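Side-chain contacts in glycerol kinase, putative (Plasmodium falciparum, PDB 2W40), which probably phosphorylates glycerol to sn-glycerol 3-phosphate at the expense of ATP, as other FGGY-family glycerol kinases do, and here holds bound glycerol: residues I9-T13 against Q14-V18; V114-F117 against S118-N122; N168-L171 against I172-T176; G354-A357 against P358-S362. One frame throughout, in Å; residues are numbered along the deposited sequence.

Contact 1. Residues I9-T13 against Q14-V18; sequences IDQST and QSTKV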
# COMPACT_ATOMS: atom_id res chain seq x y z
N ILE C 9 -1.08 30.09 21.88
CA ILE C 9 -0.83 28.66 22.05
C ILE C 9 -1.71 27.96 20.98
O ILE C 9 -2.95 28.17 20.95
CB ILE C 9 -1.24 28.18 23.45
CG1 ILE C 9 -0.34 28.89 24.51
CG2 ILE C 9 -1.28 26.61 23.44
CD1 ILE C 9 -0.91 28.79 25.92
N ASP C 10 -1.09 27.08 20.16
CA ASP C 10 -1.84 26.24 19.21
C ASP C 10 -1.58 24.77 19.61
O ASP C 10 -0.52 24.23 19.42
CB ASP C 10 -1.39 26.55 17.80
CG ASP C 10 -1.95 25.67 16.73
OD1 ASP C 10 -2.89 24.92 17.00
OD2 ASP C 10 -1.44 25.80 15.53
N GLN C 11 -2.51 24.19 20.33
CA GLN C 11 -2.44 22.84 20.79
C GLN C 11 -3.05 22.01 19.65
O GLN C 11 -4.28 21.87 19.54
CB GLN C 11 -3.18 22.67 22.14
CG GLN C 11 -2.80 21.43 22.94
CD GLN C 11 -2.92 20.15 22.09
OE1 GLN C 11 -4.01 19.65 21.85
NE2 GLN C 11 -1.78 19.73 21.50
N SER C 12 -2.19 21.57 18.76
CA SER C 12 -2.59 20.93 17.52
C SER C 12 -2.66 19.42 17.67
O SER C 12 -2.36 18.84 18.74
CB SER C 12 -1.66 21.41 16.38
OG SER C 12 -2.19 21.07 15.13
N THR C 13 -3.10 18.75 16.60
CA THR C 13 -3.30 17.26 16.71
C THR C 13 -1.99 16.55 17.00
O THR C 13 -1.97 15.66 17.84
CB THR C 13 -3.90 16.70 15.44
OG1 THR C 13 -5.12 17.43 15.17
CG2 THR C 13 -4.32 15.26 15.61
N GLN C 14 -0.93 16.87 16.25
CA GLN C 14 0.36 16.12 16.35
C GLN C 14 1.40 16.71 17.30
O GLN C 14 2.36 16.06 17.63
CB GLN C 14 0.95 15.92 14.94
CG GLN C 14 0.04 15.05 14.02
CD GLN C 14 0.49 15.00 12.63
OE1 GLN C 14 0.01 15.74 11.78
NE2 GLN C 14 1.46 14.16 12.39
N SER C 15 1.23 18.02 17.61
CA SER C 15 2.17 18.75 18.42
C SER C 15 1.49 19.98 19.04
O SER C 15 0.40 20.36 18.71
CB SER C 15 3.40 19.20 17.63
OG SER C 15 3.09 20.28 16.74
N THR C 16 2.17 20.51 20.04
CA THR C 16 1.78 21.72 20.73
C THR C 16 2.81 22.75 20.28
O THR C 16 4.03 22.49 20.38
CB THR C 16 1.79 21.52 22.26
OG1 THR C 16 0.88 20.45 22.64
CG2 THR C 16 1.43 22.84 22.99
N LYS C 17 2.30 23.91 19.89
CA LYS C 17 3.08 25.03 19.34
C LYS C 17 2.80 26.26 20.26
O LYS C 17 1.64 26.55 20.67
CB LYS C 17 2.61 25.36 17.92
CG LYS C 17 2.60 24.18 17.00
CD LYS C 17 1.95 24.42 15.69
CE LYS C 17 1.84 23.12 14.96
NZ LYS C 17 1.64 23.39 13.51
N VAL C 18 3.90 26.98 20.52
CA VAL C 18 3.83 28.32 21.15
C VAL C 18 4.46 29.35 20.23
O VAL C 18 5.49 29.08 19.58
CB VAL C 18 4.44 28.37 22.57
CG1 VAL C 18 3.75 27.40 23.61
CG2 VAL C 18 6.00 28.11 22.56
O HOH W 1 -1.11 24.06 13.58
O HOH W 2 -0.94 18.88 14.14
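A bend at chi2 of Gln11 (-53°) curls its amide back towards the neighbouring strand, where Thr16, with OG1 beside its own backbone N (chi1 -59°), offers the hydroxyl oxygen. Gln11 NE2 donates to Thr16 OG1 at 3.0 Å, the oxygen lying 17° out of the amide plane. The same NE2 gives a second, more bent bond to Ser12 O, so one amide nitrogen ties the strand partner to the start of the turn; Gln84 takes OE1. On the opposite face of the hairpin Asp10 and Lys17 form a hydrogen-bonded antiparallel pair, their backbones joined by Asp10 N to Lys17 O (2.8 Å) and the return bond. Their side chains run alongside each other, yet Asp10 OD2 and Lys17 NZ stay 4.4 Å apart; a water that donates to OD2 (2.6 Å) and accepts from NZ (2.8 Å) bridges them. Ser12 N to Ser15 O (2.9 Å) closes the turn, and a second water links Ser12 OG with Gln14 N. Gln14 reaches Thr270, a residue of the ADP site, and the Thr13 side chain lies about 4 Å from the bound glycerol. The hairpin of strands 3-11 and 15-21 is flanked in its sheet by strands 74-83 and 27-34; helices 49-70 and 167-176 pack on the face of Ile9 and Gln11.

Contact 2. Residues V114-F117 against S118-N122; sequences VTEF and SAKYN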
# COMPACT_ATOMS: atom_id res chain seq x y z
N VAL C 114 -22.71 4.97 16.15
CA VAL C 114 -23.35 5.91 15.21
C VAL C 114 -24.38 5.22 14.27
O VAL C 114 -25.45 5.72 14.08
CB VAL C 114 -22.27 6.71 14.40
CG1 VAL C 114 -22.87 7.50 13.22
CG2 VAL C 114 -21.43 7.60 15.37
N THR C 115 -24.05 4.03 13.75
CA THR C 115 -24.99 3.22 12.97
C THR C 115 -26.26 2.93 13.78
O THR C 115 -27.38 3.20 13.32
CB THR C 115 -24.31 1.97 12.52
OG1 THR C 115 -23.21 2.35 11.71
CG2 THR C 115 -25.30 1.03 11.73
N GLU C 116 -26.10 2.59 15.03
CA GLU C 116 -27.27 2.28 15.92
C GLU C 116 -28.17 3.47 16.19
O GLU C 116 -29.43 3.43 16.01
CB GLU C 116 -26.77 1.68 17.22
CG GLU C 116 -27.89 1.46 18.21
CD GLU C 116 -27.51 1.33 19.66
OE1 GLU C 116 -26.33 1.17 20.03
OE2 GLU C 116 -28.47 1.36 20.44
N PHE C 117 -27.53 4.61 16.59
CA PHE C 117 -28.29 5.77 16.89
C PHE C 117 -28.89 6.41 15.67
O PHE C 117 -30.01 7.02 15.73
CB PHE C 117 -27.41 6.80 17.63
CG PHE C 117 -27.31 6.56 19.13
CD1 PHE C 117 -26.88 5.34 19.59
CD2 PHE C 117 -27.73 7.51 20.04
CE1 PHE C 117 -26.83 5.09 20.98
CE2 PHE C 117 -27.67 7.30 21.40
CZ PHE C 117 -27.24 6.07 21.89
N SER C 118 -28.16 6.39 14.55
CA SER C 118 -28.70 7.00 13.32
C SER C 118 -30.03 6.42 12.88
O SER C 118 -30.83 7.10 12.30
CB SER C 118 -27.73 7.01 12.15
OG SER C 118 -26.48 7.67 12.43
N ALA C 119 -30.26 5.15 13.21
CA ALA C 119 -31.55 4.52 12.84
C ALA C 119 -32.70 4.90 13.75
O ALA C 119 -33.94 4.58 13.49
CB ALA C 119 -31.36 3.02 12.86
N LYS C 120 -32.39 5.54 14.85
CA LYS C 120 -33.36 5.94 15.87
C LYS C 120 -33.76 7.38 15.94
O LYS C 120 -34.65 7.70 16.67
CB LYS C 120 -32.84 5.51 17.26
CG LYS C 120 -32.87 3.96 17.38
CD LYS C 120 -32.41 3.51 18.77
CE LYS C 120 -31.22 2.52 18.76
NZ LYS C 120 -31.49 1.10 19.31
N TYR C 121 -33.07 8.26 15.21
CA TYR C 121 -33.30 9.69 15.19
C TYR C 121 -33.39 10.19 13.71
O TYR C 121 -32.80 9.63 12.81
CB TYR C 121 -32.18 10.46 15.96
CG TYR C 121 -32.23 10.12 17.43
CD1 TYR C 121 -33.02 10.83 18.26
CD2 TYR C 121 -31.51 9.06 17.93
CE1 TYR C 121 -33.08 10.50 19.65
CE2 TYR C 121 -31.53 8.72 19.29
CZ TYR C 121 -32.36 9.45 20.13
OH TYR C 121 -32.46 9.15 21.44
N ASN C 122 -34.18 11.22 13.53
CA ASN C 122 -34.37 11.88 12.27
C ASN C 122 -33.09 12.75 12.05
O ASN C 122 -32.88 13.75 12.71
CB ASN C 122 -35.61 12.75 12.34
CG ASN C 122 -36.01 13.47 11.02
OD1 ASN C 122 -37.23 13.70 10.77
ND2 ASN C 122 -35.04 13.88 10.25
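A regular helical bond joins Ser118 N to Val114 O at 2.8 Å, but the pattern slackens in the next residues. Ala119 N makes weak bonds to both Thr115 O and Glu116 O, and Lys120 N turns to Phe117 O (2.9 Å), arriving 62° out of the carbonyl plane, as the chain leaves the helix. Ser118 adds a side-chain bond to the first carbonyl: with OG lying beside its own backbone N (chi1 -57°), the hydroxyl donates to Val114 O at 2.8 Å. OG and N approach that oxygen from opposite faces of the carbonyl plane, so two donors from one residue grip it. Further round, the bent Lys120 chain crosses Glu116, its CE 3.4 Å from Glu116 OE2, and NZ forms a salt bridge with that oxygen at 3.2 Å, its hydrogen bond weak. Phe117 and Tyr121 lie side by side, Phe117 CD2 being 4.1 Å from Tyr121 CE2, while Phe117 O sits at the edge of the tyrosine ring, 3.4 Å from Tyr121 CD2. This surface turn connects helix 111-118 to helix 123-130. Phe117 meets Phe141 of helix 140-149 edge-to-face, and both Phe117 and Tyr121 touch Ile207 of helix 202-207.

Contact 3. Residues N168-L171 against I172-T176; sequences NTWL and IFNLT. With EDO (1,2-ethanediol), chain B.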
# COMPACT_ATOMS: atom_id res chain seq x y z
N ASN C 168 -9.36 23.06 24.45
CA ASN C 168 -9.33 24.41 24.95
C ASN C 168 -9.71 24.53 26.40
O ASN C 168 -9.02 25.18 27.19
CB ASN C 168 -10.22 25.35 24.17
CG ASN C 168 -11.66 24.93 24.14
OD1 ASN C 168 -11.96 23.74 23.87
ND2 ASN C 168 -12.58 25.89 24.28
N THR C 169 -10.82 23.83 26.76
CA THR C 169 -11.29 23.74 28.14
C THR C 169 -10.24 23.14 29.08
O THR C 169 -10.01 23.63 30.23
CB THR C 169 -12.62 23.00 28.19
OG1 THR C 169 -13.52 23.61 27.29
CG2 THR C 169 -13.22 23.03 29.65
N TRP C 170 -9.57 22.09 28.59
CA TRP C 170 -8.54 21.40 29.34
C TRP C 170 -7.34 22.41 29.64
O TRP C 170 -6.84 22.51 30.77
CB TRP C 170 -8.10 20.18 28.55
CG TRP C 170 -6.96 19.38 29.11
CD1 TRP C 170 -5.74 19.17 28.51
CD2 TRP C 170 -6.89 18.71 30.40
NE1 TRP C 170 -4.94 18.37 29.32
CE2 TRP C 170 -5.59 18.11 30.49
CE3 TRP C 170 -7.79 18.60 31.47
CZ2 TRP C 170 -5.19 17.33 31.59
CZ3 TRP C 170 -7.41 17.85 32.56
CH2 TRP C 170 -6.11 17.21 32.63
N LEU C 171 -6.88 23.07 28.61
CA LEU C 171 -5.77 24.00 28.78
C LEU C 171 -6.11 25.11 29.75
O LEU C 171 -5.34 25.46 30.62
CB LEU C 171 -5.34 24.52 27.40
CG LEU C 171 -4.32 23.78 26.60
CD1 LEU C 171 -4.42 22.26 26.63
CD2 LEU C 171 -4.07 24.38 25.21
N ILE C 172 -7.28 25.72 29.60
CA ILE C 172 -7.67 26.85 30.44
C ILE C 172 -7.86 26.37 31.89
O ILE C 172 -7.37 27.01 32.84
CB ILE C 172 -9.00 27.51 29.88
CG1 ILE C 172 -8.76 28.20 28.47
CG2 ILE C 172 -9.62 28.43 30.96
CD1 ILE C 172 -10.12 28.62 27.81
N PHE C 173 -8.46 25.20 32.06
CA PHE C 173 -8.65 24.63 33.40
C PHE C 173 -7.32 24.45 34.10
O PHE C 173 -7.18 24.85 35.27
CB PHE C 173 -9.37 23.30 33.25
CG PHE C 173 -9.60 22.58 34.51
CD1 PHE C 173 -10.80 22.76 35.18
CD2 PHE C 173 -8.56 21.81 35.07
CE1 PHE C 173 -11.01 22.10 36.40
CE2 PHE C 173 -8.81 21.08 36.29
CZ PHE C 173 -10.02 21.24 36.92
N ASN C 174 -6.33 23.92 33.42
CA ASN C 174 -5.06 23.73 34.06
C ASN C 174 -4.32 25.02 34.30
O ASN C 174 -3.78 25.25 35.34
CB ASN C 174 -4.21 22.74 33.27
CG ASN C 174 -4.68 21.33 33.41
OD1 ASN C 174 -5.28 20.74 32.51
ND2 ASN C 174 -4.34 20.74 34.48
N LEU C 175 -4.28 25.88 33.30
CA LEU C 175 -3.54 27.19 33.45
C LEU C 175 -4.06 28.10 34.56
O LEU C 175 -3.30 28.74 35.28
CB LEU C 175 -3.49 27.97 32.14
CG LEU C 175 -2.56 27.40 31.07
CD1 LEU C 175 -2.94 28.01 29.71
CD2 LEU C 175 -1.06 27.66 31.51
N THR C 176 -5.38 28.08 34.72
CA THR C 176 -6.13 28.93 35.64
C THR C 176 -6.39 28.27 37.00
O THR C 176 -6.92 28.90 37.87
CB THR C 176 -7.46 29.44 35.05
OG1 THR C 176 -8.39 28.35 34.97
CG2 THR C 176 -7.31 30.18 33.76
C1 EDO B . -8.59 32.79 36.84
O1 EDO B . -7.43 32.00 37.68
C2 EDO B . -9.59 33.74 37.45
O2 EDO B . -9.58 35.18 37.13
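Trp170 and Asn174, one helical turn apart, bring an amide end-on to the face of an indole. The two planes are 84° apart, and the amide end of Asn174 is directed at one face of the indole, close to the middle of the ring system. Trp170 swings its CG opposite the backbone N (chi1 176°), and Asn174 places its CG beside its own N (chi1 -73°), bringing the two groups together on one flank of the helix. Their backbones are joined as well, Asn174 N giving a bond to Trp170 O at 3.0 Å. The indole N-H, at NE1, donates to the carbonyl of Pro49, and Trp91 meets the rings of both Trp170 and Phe173 edge-to-face.

On another side of the helix Ile172 turns its CG1 branch back over the preceding turn, 3.3 Å from Asn168 O, the same carbonyl that accepts from Ile172 N. Leu175 behaves similarly, with CG 3.4 Å from Leu171 O. These branches pack hydrocarbon against carbonyls already engaged in the helix ladder. Farther along, Thr176 doubles the bond to Ile172 O: Thr176 OG1 donates at 2.7 Å from above one face of the carbonyl plane, and Thr176 N, 2.9 Å from the same oxygen, comes from the other. A 1,2-ethanediol, probably from the crystallisation liquor, lies nearby. Chemically, the contact combines a polar amide over an aromatic face with a ladder of near-straight backbone bonds, and the two-donor grip on Ile172 O satisfies that carbonyl through a single residue, Thr176.

Contact 4. Residues G354-A357 against P358-S362; sequences GLYA and PRWRS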
# COMPACT_ATOMS: atom_id res chain seq x y z
N GLY C 354 -11.89 6.50 7.84
CA GLY C 354 -13.13 6.70 7.09
C GLY C 354 -12.98 7.90 6.16
O GLY C 354 -11.93 8.56 6.06
N LEU C 355 -14.02 8.13 5.41
CA LEU C 355 -14.20 9.36 4.64
C LEU C 355 -15.09 10.35 5.39
O LEU C 355 -16.17 9.98 5.88
CB LEU C 355 -14.82 9.11 3.26
CG LEU C 355 -13.89 8.38 2.32
CD1 LEU C 355 -14.63 7.93 1.08
CD2 LEU C 355 -12.54 9.16 2.02
N TYR C 356 -14.61 11.60 5.51
CA TYR C 356 -15.38 12.70 6.14
C TYR C 356 -16.15 13.39 5.04
O TYR C 356 -16.91 12.70 4.29
CB TYR C 356 -14.44 13.59 6.94
CG TYR C 356 -13.75 12.87 8.14
CD1 TYR C 356 -13.95 13.24 9.37
CD2 TYR C 356 -12.76 11.85 7.87
CE1 TYR C 356 -13.27 12.49 10.45
CE2 TYR C 356 -12.10 11.11 8.85
CZ TYR C 356 -12.43 11.47 10.19
OH TYR C 356 -11.90 10.96 11.33
N ALA C 357 -15.99 14.74 4.92
CA ALA C 357 -16.85 15.41 3.96
C ALA C 357 -16.41 15.08 2.50
O ALA C 357 -15.21 15.04 2.22
CB ALA C 357 -16.92 16.94 4.22
N PRO C 358 -17.37 15.01 1.57
CA PRO C 358 -18.86 15.13 1.74
C PRO C 358 -19.60 13.79 1.84
O PRO C 358 -20.84 13.79 2.03
CB PRO C 358 -19.31 15.82 0.46
CG PRO C 358 -18.39 15.37 -0.59
CD PRO C 358 -17.05 15.07 0.11
N ARG C 359 -18.87 12.68 1.69
CA ARG C 359 -19.53 11.34 1.63
C ARG C 359 -19.89 10.73 2.99
O ARG C 359 -20.83 9.92 3.08
CB ARG C 359 -18.69 10.36 0.82
CG ARG C 359 -18.32 10.87 -0.60
CD ARG C 359 -17.70 9.77 -1.40
NE ARG C 359 -17.20 10.19 -2.72
CZ ARG C 359 -17.33 9.54 -3.85
NH1 ARG C 359 -18.08 8.44 -3.89
NH2 ARG C 359 -16.72 9.98 -4.93
N TRP C 360 -19.09 11.05 3.99
CA TRP C 360 -19.37 10.62 5.37
C TRP C 360 -19.58 9.08 5.40
O TRP C 360 -20.66 8.57 5.76
CB TRP C 360 -20.55 11.37 5.96
CG TRP C 360 -20.15 12.82 6.16
CD1 TRP C 360 -20.56 13.92 5.37
CD2 TRP C 360 -19.24 13.38 7.14
NE1 TRP C 360 -19.98 15.06 5.82
CE2 TRP C 360 -19.10 14.76 6.84
CE3 TRP C 360 -18.47 12.84 8.18
CZ2 TRP C 360 -18.31 15.59 7.59
CZ3 TRP C 360 -17.67 13.66 8.91
CH2 TRP C 360 -17.59 15.03 8.62
N ARG C 361 -18.51 8.35 5.10
CA ARG C 361 -18.54 6.89 5.11
C ARG C 361 -17.51 6.41 6.11
O ARG C 361 -16.34 6.27 5.81
CB ARG C 361 -18.25 6.43 3.68
CG ARG C 361 -19.39 6.65 2.78
CD ARG C 361 -20.63 5.74 3.08
NE ARG C 361 -20.30 4.31 2.90
CZ ARG C 361 -20.51 3.62 1.76
NH1 ARG C 361 -21.02 4.17 0.67
NH2 ARG C 361 -20.11 2.36 1.72
N SER C 362 -17.97 6.09 7.31
CA SER C 362 -17.07 5.66 8.37
C SER C 362 -16.59 4.20 8.13
O SER C 362 -15.71 3.76 8.82
CB SER C 362 -17.85 5.63 9.76
OG SER C 362 -19.03 4.82 9.69
O HOH W 3 -16.00 11.96 1.48
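Trp360 points its CB away from 354-357, but its indole folds back beneath the turn, since chi1 of -68° sets CG beside the backbone N. Trp360 CG passes 3.7 Å from Tyr356 O, and CD2 lies equally near Tyr356 C, which sits over the middle of one indole face. Farther out, CE3 and CZ3 run under Tyr356 CA, and CZ2 comes 3.6 Å from Ala357 N and 3.9 Å from Ala357 CB. Trp360 CZ3 and CH2 receive Tyr356 CB in a CH-pi contact over the six-membered ring, while the tyrosine ring itself stands oblique to the indole. At the five-membered end, NE1 passes Ala357 CA and donates to Gly288 O. Trp360 N bonds Tyr356 O at 2.8 Å, and Leu355 and Arg361 form a single antiparallel bridge. The turn belongs to the loop between strands 347-349 and 366-371, with Pro358, preceded by a cis peptide, against helix 377-403. A water spans Tyr356 O and Arg359 N. Tyr356 O is thus held by a backbone amide and a water; packing of its peptide and of Tyr356 CB on the indole face, together with hydrogen bonding, is consistent with a well-held chain reversal.

Contacts 1 and 3 are in direct touch within the N-terminal FGGY region: Leu171 CD2 of contact 3 packs 3.6 Å from Gln11 CB and 4.0 Å from Ile9 CG2 of contact 1. Of the four, contact 1 is nearest the glycerol, with Thr13 beside it, and Gln14 lies beside Thr270 and Gly315, which bind ADP in another structure of this protein. Contact 4, from the C-terminal family region, comes within about 10 Å of contact 1 at their nearest atoms, its Tyr356 side chain about 7 Å from the glycerol. Contact 2, at the surface, approaches contact 4 to about 5 Å between nearest atoms without touching it.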